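Local coordinates for hypothetical 33.3 KDA protein IN ade3-ser2 intergenic region (Saccharomyces cerevisiae, PDB 1ODF) that probably acts as an ATP-dependent kinase whose substrate is not yet known, with a fold closely resembling that of Escherichia coli pantothenate kinase, at residues A[217-222]-A[241-246]; A[87-93]-A[181-185]; A[214-218]-A[249-253]; A[163-168]-A[254-259]. Residue numbers count along the deposited sequence, not the author numbering.

Contact 1 of 4, residues A[217-222]-A[241-246]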
# COMPACT_ATOMS: atom_id res chain seq x y z
N VAL A 217 1.08 8.67 -13.77
CA VAL A 217 1.58 8.98 -12.44
C VAL A 217 2.27 10.34 -12.41
O VAL A 217 2.08 11.11 -11.47
CB VAL A 217 2.55 7.87 -11.93
CG1 VAL A 217 3.20 8.29 -10.62
CG2 VAL A 217 1.78 6.57 -11.73
N TYR A 218 3.08 10.64 -13.43
CA TYR A 218 3.75 11.94 -13.48
C TYR A 218 2.68 13.01 -13.50
O TYR A 218 2.70 13.95 -12.70
CB TYR A 218 4.61 12.09 -14.74
CG TYR A 218 5.87 11.26 -14.74
CD1 TYR A 218 5.91 10.01 -15.37
CD2 TYR A 218 7.03 11.72 -14.12
CE1 TYR A 218 7.07 9.24 -15.37
CE2 TYR A 218 8.20 10.96 -14.12
CZ TYR A 218 8.21 9.72 -14.75
OH TYR A 218 9.35 8.96 -14.74
N GLY A 219 1.73 12.86 -14.42
CA GLY A 219 0.64 13.81 -14.54
C GLY A 219 -0.07 14.07 -13.23
O GLY A 219 -0.21 15.22 -12.81
N TRP A 220 -0.51 13.00 -12.57
CA TRP A 220 -1.22 13.13 -11.31
C TRP A 220 -0.44 13.87 -10.22
O TRP A 220 -1.01 14.61 -9.43
CB TRP A 220 -1.63 11.75 -10.79
CG TRP A 220 -2.57 11.01 -11.71
CD1 TRP A 220 -3.49 11.56 -12.55
CD2 TRP A 220 -2.72 9.59 -11.81
NE1 TRP A 220 -4.21 10.57 -13.17
CE2 TRP A 220 -3.76 9.35 -12.74
CE3 TRP A 220 -2.09 8.50 -11.21
CZ2 TRP A 220 -4.19 8.07 -13.07
CZ3 TRP A 220 -2.51 7.22 -11.55
CH2 TRP A 220 -3.55 7.01 -12.47
N ARG A 221 0.87 13.66 -10.17
CA ARG A 221 1.66 14.35 -9.16
C ARG A 221 1.98 15.80 -9.56
O ARG A 221 2.14 16.66 -8.70
CB ARG A 221 2.96 13.59 -8.87
CG ARG A 221 3.71 14.15 -7.66
CD ARG A 221 2.79 14.25 -6.44
NE ARG A 221 3.33 15.13 -5.41
CZ ARG A 221 4.16 14.74 -4.44
NH1 ARG A 221 4.60 15.62 -3.56
NH2 ARG A 221 4.52 13.47 -4.34
N LEU A 222 2.05 16.06 -10.86
CA LEU A 222 2.32 17.41 -11.35
C LEU A 222 1.12 18.27 -10.99
O LEU A 222 1.27 19.44 -10.60
CB LEU A 222 2.51 17.41 -12.87
CG LEU A 222 3.89 17.01 -13.39
CD1 LEU A 222 3.80 16.57 -14.85
CD2 LEU A 222 4.85 18.19 -13.24
N VAL A 241 9.57 17.25 -9.44
CA VAL A 241 8.45 16.32 -9.40
C VAL A 241 8.82 15.12 -10.27
O VAL A 241 8.50 13.99 -9.93
CB VAL A 241 7.15 16.98 -9.91
CG1 VAL A 241 6.04 15.94 -10.03
CG2 VAL A 241 6.72 18.07 -8.95
N HIS A 242 9.51 15.38 -11.37
CA HIS A 242 9.93 14.29 -12.24
C HIS A 242 10.96 13.45 -11.53
O HIS A 242 10.94 12.22 -11.62
CB HIS A 242 10.51 14.82 -13.56
CG HIS A 242 9.51 14.86 -14.67
ND1 HIS A 242 8.49 15.79 -14.72
CD2 HIS A 242 9.33 14.05 -15.73
CE1 HIS A 242 7.72 15.53 -15.76
NE2 HIS A 242 8.21 14.48 -16.39
N ALA A 243 11.86 14.12 -10.82
CA ALA A 243 12.91 13.43 -10.09
C ALA A 243 12.28 12.59 -8.99
O ALA A 243 12.73 11.48 -8.70
CB ALA A 243 13.89 14.45 -9.49
N PHE A 244 11.22 13.12 -8.39
CA PHE A 244 10.52 12.42 -7.33
C PHE A 244 9.90 11.14 -7.87
O PHE A 244 10.16 10.05 -7.35
CB PHE A 244 9.41 13.30 -6.74
CG PHE A 244 8.59 12.61 -5.67
CD1 PHE A 244 9.07 12.52 -4.36
CD2 PHE A 244 7.37 12.01 -5.98
CE1 PHE A 244 8.33 11.83 -3.37
CE2 PHE A 244 6.64 11.32 -5.01
CZ PHE A 244 7.12 11.24 -3.70
N VAL A 245 9.08 11.28 -8.92
CA VAL A 245 8.41 10.14 -9.53
C VAL A 245 9.39 9.12 -10.11
O VAL A 245 9.16 7.92 -10.02
CB VAL A 245 7.42 10.61 -10.63
CG1 VAL A 245 6.70 9.41 -11.25
CG2 VAL A 245 6.40 11.56 -10.02
N ASP A 246 10.48 9.61 -10.68
CA ASP A 246 11.49 8.72 -11.26
C ASP A 246 11.98 7.70 -10.24
O ASP A 246 12.44 6.62 -10.60
CB ASP A 246 12.68 9.54 -11.79
CG ASP A 246 12.41 10.20 -13.14
OD1 ASP A 246 13.23 11.02 -13.60
OD2 ASP A 246 11.36 9.90 -13.75
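Two segments 19 residues apart at their closest ends, 217-222 and 241-246, show how the consecutive helices 216-232 and 238-246 pack through mixed chemistry. Their axes approach to 9.9 Å at 132°, oblique but more antiparallel than parallel, with Tyr218 opposite Val245 and Leu222 opposite Val241. Apolar contacts fill the middle: Val217 CG1 meets Val245 CG1 at 3.7 Å, Arg221 CG lies 3.8 Å from Val241 CG1, and Leu222 CD2 reaches the same methyl at 4.1 Å. Aromatic contacts follow. The Tyr218 ring takes Val245 CG1 over one face in a CH-pi contact, 3.7 Å from the centroid, and forms an offset stack with the His242 ring (centroids 4.8 Å apart, planes at 26°). Arg221 sets its guanidinium over the face of Phe244 in a cation-pi pair, CZ lying 4.7 Å from the centroid. Polar bonding across the pair comes down to Tyr218 OH donating to Asp246 OD2 at 2.4 Å, which is very short. Beyond the segments, Val217 also packs on Pro39 of the predicted ATP-binding loop. The valines form an apolar centre that includes the aliphatic part of Arg221, while its guanidinium and the Asp246 carboxylate are met by the Phe244 ring and the Tyr218 hydroxyl.

Contact 2 of 4, residues A[87-93]-A[181-185]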
# COMPACT_ATOMS: atom_id res chain seq x y z
N PHE A 87 23.19 2.35 3.14
CA PHE A 87 23.12 2.20 1.69
C PHE A 87 23.46 3.54 1.05
O PHE A 87 22.75 4.02 0.17
CB PHE A 87 21.72 1.74 1.26
CG PHE A 87 21.37 0.35 1.72
CD1 PHE A 87 21.06 0.09 3.05
CD2 PHE A 87 21.37 -0.71 0.81
CE1 PHE A 87 20.76 -1.20 3.48
CE2 PHE A 87 21.07 -2.01 1.24
CZ PHE A 87 20.76 -2.25 2.57
N LYS A 88 24.55 4.13 1.52
CA LYS A 88 25.02 5.43 1.06
C LYS A 88 25.07 5.64 -0.45
O LYS A 88 24.89 6.76 -0.94
CB LYS A 88 26.41 5.71 1.67
CG LYS A 88 27.47 4.67 1.31
CD LYS A 88 28.68 4.73 2.24
CE LYS A 88 29.37 6.09 2.20
NZ LYS A 88 30.56 6.14 3.11
N ASN A 89 25.30 4.57 -1.20
CA ASN A 89 25.39 4.69 -2.65
C ASN A 89 24.13 4.35 -3.42
O ASN A 89 24.11 4.42 -4.65
CB ASN A 89 26.56 3.85 -3.16
CG ASN A 89 27.88 4.27 -2.52
OD1 ASN A 89 28.30 5.43 -2.65
ND2 ASN A 89 28.52 3.34 -1.83
N ASN A 90 23.08 3.98 -2.70
CA ASN A 90 21.81 3.65 -3.33
C ASN A 90 20.92 4.89 -3.23
O ASN A 90 20.41 5.21 -2.15
CB ASN A 90 21.16 2.46 -2.62
CG ASN A 90 19.98 1.90 -3.38
OD1 ASN A 90 19.04 2.63 -3.69
ND2 ASN A 90 20.02 0.61 -3.68
N LYS A 91 20.75 5.59 -4.34
CA LYS A 91 19.94 6.80 -4.33
C LYS A 91 18.45 6.55 -4.07
O LYS A 91 17.75 7.43 -3.57
CB LYS A 91 20.13 7.57 -5.64
CG LYS A 91 21.48 8.27 -5.75
CD LYS A 91 21.55 9.31 -6.87
CE LYS A 91 21.83 8.70 -8.24
NZ LYS A 91 20.74 7.80 -8.71
N LEU A 92 17.97 5.36 -4.41
CA LEU A 92 16.57 5.03 -4.20
C LEU A 92 16.22 4.82 -2.72
O LEU A 92 15.05 4.92 -2.32
CB LEU A 92 16.20 3.78 -4.99
CG LEU A 92 16.36 3.89 -6.51
CD1 LEU A 92 15.99 2.57 -7.15
CD2 LEU A 92 15.48 5.01 -7.04
N LEU A 93 17.22 4.55 -1.89
CA LEU A 93 16.98 4.32 -0.47
C LEU A 93 17.26 5.53 0.41
O LEU A 93 17.06 5.48 1.63
CB LEU A 93 17.81 3.12 0.01
CG LEU A 93 17.30 1.78 -0.52
CD1 LEU A 93 18.19 0.66 -0.01
CD2 LEU A 93 15.84 1.56 -0.06
N ASP A 181 20.53 0.36 -8.05
CA ASP A 181 19.85 0.54 -6.78
C ASP A 181 18.64 -0.36 -6.57
O ASP A 181 18.21 -0.58 -5.44
CB ASP A 181 19.44 2.01 -6.62
CG ASP A 181 20.63 2.97 -6.67
OD1 ASP A 181 21.72 2.60 -6.18
OD2 ASP A 181 20.47 4.10 -7.17
N MET A 182 18.08 -0.88 -7.66
CA MET A 182 16.91 -1.75 -7.55
C MET A 182 17.21 -3.11 -6.96
O MET A 182 16.32 -3.78 -6.46
CB MET A 182 16.23 -1.93 -8.91
CG MET A 182 15.31 -0.79 -9.29
SD MET A 182 14.12 -0.39 -7.98
CE MET A 182 13.00 -1.85 -8.04
N VAL A 183 18.47 -3.50 -7.01
CA VAL A 183 18.88 -4.79 -6.48
C VAL A 183 18.53 -4.91 -5.00
O VAL A 183 17.95 -5.91 -4.58
CB VAL A 183 20.39 -5.00 -6.69
CG1 VAL A 183 20.89 -6.21 -5.89
CG2 VAL A 183 20.67 -5.19 -8.18
N ASP A 184 18.88 -3.89 -4.22
CA ASP A 184 18.58 -3.90 -2.79
C ASP A 184 17.08 -3.72 -2.55
O ASP A 184 16.51 -4.35 -1.66
CB ASP A 184 19.35 -2.79 -2.07
CG ASP A 184 20.86 -2.97 -2.14
OD1 ASP A 184 21.37 -4.00 -1.65
OD2 ASP A 184 21.53 -2.07 -2.68
N VAL A 185 16.45 -2.87 -3.35
CA VAL A 185 15.02 -2.63 -3.18
C VAL A 185 14.28 -3.96 -3.30
O VAL A 185 13.45 -4.30 -2.46
CB VAL A 185 14.48 -1.63 -4.24
CG1 VAL A 185 12.98 -1.43 -4.07
CG2 VAL A 185 15.20 -0.29 -4.08
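A single asparagine can stitch a loop to the beginning of a helix, and Asn90 does so here. Its ND2 donates to Asp181 O at 2.8 Å with a nearly straight angle of 165°, and to Asp184 OD2 at 3.2 Å, so the amide nitrogen has two acceptors across the contact. Its OD1 faces back into its own loop, where it accepts weak bonds from Leu92 N (3.0 Å) and Leu93 N (3.2 Å). The backbone is served as well: Asn90 N donates to Phe87 O at 2.9 Å, closing a type I beta turn, and Asn90 O accepts from both Leu93 N, at 3.3 Å, and the side chain of Gln94. Asp181 OD2 receives a weak bond from Lys91 N at 3.2 Å; Lys91 NZ remains 4.0 Å from that OD2, too far for a salt bridge. The edge of the Phe87 ring meets the Asp184 carboxylate, Phe87 CE2 to Asp184 CG 3.5 Å. Apolar contacts close the rest. Leu92 CD1 lies 3.5 Å from Asp181 CB and 3.6 Å from Met182 SD, and Leu93 CD1 is 4.2 Å from Asp184 CB. The loop that leaves helix 77-86 is thereby fastened to the first turn of helix 182-195, whose Met182 packs in turn on Pro250, Ser251 and Tyr255 of helix 249-262.

Contact 3 of 4, residues A[214-218]-A[249-253]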
# COMPACT_ATOMS: atom_id res chain seq x y z
N ILE A 214 1.10 4.07 -17.41
CA ILE A 214 1.78 4.30 -16.15
C ILE A 214 2.36 5.71 -16.01
O ILE A 214 2.62 6.18 -14.89
CB ILE A 214 2.90 3.26 -15.91
CG1 ILE A 214 3.25 3.23 -14.42
CG2 ILE A 214 4.13 3.60 -16.74
CD1 ILE A 214 2.06 2.91 -13.51
N ASN A 215 2.56 6.40 -17.13
CA ASN A 215 3.10 7.75 -17.07
C ASN A 215 2.03 8.71 -16.57
O ASN A 215 2.28 9.91 -16.42
CB ASN A 215 3.64 8.18 -18.43
CG ASN A 215 4.96 7.50 -18.76
OD1 ASN A 215 5.89 7.49 -17.95
ND2 ASN A 215 5.06 6.93 -19.96
N ASN A 216 0.85 8.18 -16.30
CA ASN A 216 -0.24 8.99 -15.77
C ASN A 216 0.20 9.45 -14.38
O ASN A 216 -0.25 10.49 -13.89
CB ASN A 216 -1.53 8.17 -15.65
CG ASN A 216 -2.18 7.92 -16.99
OD1 ASN A 216 -3.24 7.30 -17.08
ND2 ASN A 216 -1.56 8.42 -18.06
N VAL A 217 1.08 8.67 -13.77
CA VAL A 217 1.58 8.98 -12.44
C VAL A 217 2.27 10.34 -12.41
O VAL A 217 2.08 11.11 -11.47
CB VAL A 217 2.55 7.87 -11.93
CG1 VAL A 217 3.20 8.29 -10.62
CG2 VAL A 217 1.78 6.57 -11.73
N TYR A 218 3.08 10.64 -13.43
CA TYR A 218 3.75 11.94 -13.48
C TYR A 218 2.68 13.01 -13.50
O TYR A 218 2.70 13.95 -12.70
CB TYR A 218 4.61 12.09 -14.74
CG TYR A 218 5.87 11.26 -14.74
CD1 TYR A 218 5.91 10.01 -15.37
CD2 TYR A 218 7.03 11.72 -14.12
CE1 TYR A 218 7.07 9.24 -15.37
CE2 TYR A 218 8.20 10.96 -14.12
CZ TYR A 218 8.21 9.72 -14.75
OH TYR A 218 9.35 8.96 -14.74
N MET A 249 9.25 4.85 -10.59
CA MET A 249 9.10 4.21 -11.90
C MET A 249 9.80 2.86 -12.09
O MET A 249 9.26 1.96 -12.72
CB MET A 249 9.55 5.17 -13.00
CG MET A 249 8.48 6.15 -13.41
SD MET A 249 7.07 5.28 -14.10
CE MET A 249 5.75 6.07 -13.20
N PRO A 250 11.03 2.71 -11.56
CA PRO A 250 11.71 1.42 -11.74
C PRO A 250 10.88 0.28 -11.14
O PRO A 250 10.69 -0.77 -11.76
CB PRO A 250 13.04 1.62 -11.02
CG PRO A 250 13.30 3.10 -11.23
CD PRO A 250 11.95 3.71 -10.98
N SER A 251 10.36 0.51 -9.93
CA SER A 251 9.53 -0.49 -9.26
C SER A 251 8.30 -0.83 -10.11
O SER A 251 7.97 -1.99 -10.29
CB SER A 251 9.08 0.03 -7.90
OG SER A 251 10.18 0.12 -7.03
N TYR A 252 7.64 0.20 -10.62
CA TYR A 252 6.46 0.01 -11.45
C TYR A 252 6.78 -0.86 -12.66
O TYR A 252 6.10 -1.85 -12.91
CB TYR A 252 5.91 1.38 -11.92
CG TYR A 252 5.14 2.13 -10.87
CD1 TYR A 252 5.39 3.49 -10.62
CD2 TYR A 252 4.16 1.49 -10.10
CE1 TYR A 252 4.69 4.18 -9.62
CE2 TYR A 252 3.46 2.18 -9.10
CZ TYR A 252 3.72 3.51 -8.86
OH TYR A 252 3.04 4.17 -7.86
N LYS A 253 7.83 -0.48 -13.38
CA LYS A 253 8.25 -1.22 -14.57
C LYS A 253 8.61 -2.67 -14.26
O LYS A 253 8.36 -3.56 -15.07
CB LYS A 253 9.46 -0.54 -15.22
CG LYS A 253 9.21 0.87 -15.69
CD LYS A 253 10.46 1.45 -16.36
CE LYS A 253 10.21 2.85 -16.91
NZ LYS A 253 11.37 3.38 -17.70
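No hydrogen bond joins 214-218 to 249-253; what holds them is largely one methionine, whose chi3 of 131° falls between the usual wells. With that bend, Met249 CE comes 3.6 Å from Ile214 O, 4.0 Å from Ile214 CG1 and 3.9 Å from Val217 CB, while Met249 CG lies 3.2 Å from Tyr218 OH. The sulfur completes a Met-aromatic contact: Met249 SD is 5.2 Å from the centroid of the Tyr218 ring, at an oblique 58° to its normal. The Tyr218 hydroxyl finds its hydrogen bond on Asp246 of helix 238-246. In the fold, the segments are the approach to and first turn of helix 216-232, following strand 204-211 of the central parallel part of the sheet, and the first turn of helix 249-262. Both border the P-loop, whose residues are predicted to bind ATP, in keeping with the resemblance to pantothenate kinase. Tyr252 makes a smaller share of the contact. Ile214 CG1 packs against Tyr252 CB at 4.1 Å and Ile214 CD1 lies over one face of its ring, while Val217 CG2 approaches Tyr252 CE1 at 4.3 Å. Tyr252 OH hydrogen-bonds Gln40 OE1 in the P-loop, and its ring meets Trp161 edge-to-face.

Contact 4 of 4, residues A[163-168]-A[254-259]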
# COMPACT_ATOMS: atom_id res chain seq x y z
N LEU A 163 1.66 -2.67 -2.58
CA LEU A 163 1.18 -3.89 -1.96
C LEU A 163 0.87 -4.94 -3.03
O LEU A 163 0.15 -4.68 -3.99
CB LEU A 163 -0.07 -3.62 -1.12
CG LEU A 163 0.01 -2.59 0.01
CD1 LEU A 163 -1.26 -2.65 0.84
CD2 LEU A 163 1.22 -2.88 0.89
N GLY A 164 1.42 -6.14 -2.85
CA GLY A 164 1.17 -7.19 -3.82
C GLY A 164 2.36 -7.46 -4.72
O GLY A 164 2.45 -8.53 -5.32
N PHE A 165 3.27 -6.49 -4.84
CA PHE A 165 4.46 -6.67 -5.68
C PHE A 165 5.30 -7.78 -5.07
O PHE A 165 5.42 -7.88 -3.85
CB PHE A 165 5.30 -5.38 -5.73
CG PHE A 165 4.64 -4.23 -6.44
CD1 PHE A 165 3.31 -4.32 -6.87
CD2 PHE A 165 5.33 -3.04 -6.64
CE1 PHE A 165 2.69 -3.23 -7.49
CE2 PHE A 165 4.72 -1.94 -7.25
CZ PHE A 165 3.39 -2.03 -7.68
N ASN A 166 5.88 -8.61 -5.92
CA ASN A 166 6.71 -9.71 -5.43
C ASN A 166 8.14 -9.64 -5.95
O ASN A 166 8.39 -9.33 -7.12
CB ASN A 166 6.09 -11.07 -5.79
CG ASN A 166 4.76 -11.32 -5.07
OD1 ASN A 166 4.67 -11.19 -3.85
ND2 ASN A 166 3.74 -11.68 -5.82
N PRO A 167 9.10 -9.93 -5.07
CA PRO A 167 10.52 -9.90 -5.43
C PRO A 167 10.90 -10.86 -6.54
O PRO A 167 10.32 -11.94 -6.68
CB PRO A 167 11.22 -10.23 -4.11
CG PRO A 167 10.20 -11.06 -3.38
CD PRO A 167 8.93 -10.32 -3.66
N ILE A 168 11.87 -10.44 -7.35
CA ILE A 168 12.39 -11.28 -8.42
C ILE A 168 13.22 -12.29 -7.65
O ILE A 168 14.05 -11.91 -6.83
CB ILE A 168 13.31 -10.49 -9.36
CG1 ILE A 168 12.57 -9.28 -9.93
CG2 ILE A 168 13.81 -11.41 -10.47
CD1 ILE A 168 11.26 -9.63 -10.65
N LEU A 254 9.21 -2.91 -13.10
CA LEU A 254 9.60 -4.26 -12.74
C LEU A 254 8.47 -5.18 -12.24
O LEU A 254 8.36 -6.31 -12.70
CB LEU A 254 10.68 -4.22 -11.65
CG LEU A 254 11.98 -5.00 -11.90
CD1 LEU A 254 12.64 -5.27 -10.56
CD2 LEU A 254 11.70 -6.31 -12.62
N TYR A 255 7.63 -4.68 -11.33
CA TYR A 255 6.59 -5.50 -10.72
C TYR A 255 5.12 -5.34 -11.10
O TYR A 255 4.35 -6.29 -10.97
CB TYR A 255 6.66 -5.36 -9.19
CG TYR A 255 8.05 -5.37 -8.61
CD1 TYR A 255 8.61 -4.21 -8.07
CD2 TYR A 255 8.79 -6.55 -8.54
CE1 TYR A 255 9.88 -4.23 -7.47
CE2 TYR A 255 10.05 -6.59 -7.94
CZ TYR A 255 10.59 -5.43 -7.41
OH TYR A 255 11.82 -5.48 -6.81
N LEU A 256 4.72 -4.15 -11.54
CA LEU A 256 3.31 -3.91 -11.84
C LEU A 256 2.62 -4.93 -12.74
O LEU A 256 1.49 -5.33 -12.48
CB LEU A 256 3.11 -2.50 -12.41
CG LEU A 256 1.63 -2.10 -12.52
CD1 LEU A 256 1.00 -2.06 -11.11
CD2 LEU A 256 1.49 -0.74 -13.19
N ASN A 257 3.29 -5.35 -13.80
CA ASN A 257 2.69 -6.30 -14.73
C ASN A 257 2.34 -7.66 -14.10
O ASN A 257 1.18 -8.06 -14.11
CB ASN A 257 3.62 -6.49 -15.93
CG ASN A 257 2.99 -7.32 -17.02
OD1 ASN A 257 1.85 -7.78 -16.89
ND2 ASN A 257 3.71 -7.51 -18.11
N ASP A 258 3.33 -8.36 -13.56
CA ASP A 258 3.08 -9.66 -12.94
C ASP A 258 2.01 -9.53 -11.85
O ASP A 258 1.06 -10.31 -11.80
CB ASP A 258 4.34 -10.25 -12.31
CG ASP A 258 5.49 -10.36 -13.29
OD1 ASP A 258 5.24 -10.77 -14.44
OD2 ASP A 258 6.64 -10.04 -12.89
N PHE A 259 2.18 -8.53 -11.00
CA PHE A 259 1.24 -8.30 -9.92
C PHE A 259 -0.20 -8.14 -10.40
O PHE A 259 -1.09 -8.89 -9.99
CB PHE A 259 1.65 -7.06 -9.12
CG PHE A 259 0.57 -6.56 -8.22
CD1 PHE A 259 0.12 -5.24 -8.32
CD2 PHE A 259 -0.04 -7.41 -7.30
CE1 PHE A 259 -0.93 -4.78 -7.53
CE2 PHE A 259 -1.09 -6.96 -6.50
CZ PHE A 259 -1.54 -5.64 -6.62
O HOH W 1 5.19 -8.31 -8.71
O HOH W 2 7.56 -9.80 -9.56
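An irregular segment can lie closely along a helix when its backbone offers carbonyls and one of its side chains an aromatic ring. Leu163 begins with its CB directed away, yet its O sits over one face of the Phe259 ring, 3.3 Å from CZ; the same O accepts a hydrogen bond from Ser37. At Gly164 (phi 105°, psi -21°) any CB would collide with Phe259 CE2, so the absent side chain lets the ring come up to the backbone, with Gly164 O 3.4 Å from Phe259 CD2. Phe165 then enters an aromatic cluster with Tyr255 and Phe259: its CG is 3.6 Å from Tyr255 CB and its CE1 is 3.4 Å from Phe259 CD1. Asn166 turns its side chain to Trp197, but its main chain uses water: one molecule accepts from Asn166 N at 2.9 Å and donates to Tyr255 O at 3.1 Å. Asn166 O also lies 3.1 Å from Tyr255 CD2. Pro167 CA touches Tyr255 CE2 at 4.2 Å, and Ile168 ends the run with CD1 3.9 Å from Leu254 CD2. The loop following strand 155-160 is thus held between helix 249-262 and helix 182-195, where Asn186 bonds both Tyr255 OH and Ile168 N.

Helix 249-262 ties much of the set together: contacts 3 and 4 both use it, their centres about 13 Å apart, and Ile214 CD1 touches Leu256 CD2 at 3.7 Å. Met182 of contact 2 reaches the same helix, its CE 3.6 Å from Ser251 OG. Contacts 1 and 3 share Val217 and Tyr218, so one helical turn faces two successive helices, with centres about 9 Å apart. Between nearest side-chain atoms, Tyr252 is about 3 Å from Gln40 of the predicted ATP site and Val217 about 4 Å from Pro39, whereas Leu92 in contact 2 stays about 11 Å from Gln40. Phe244's side chain lies about 4 Å, nearest atoms, from a bound sulfate, probably from the crystallisation liquor.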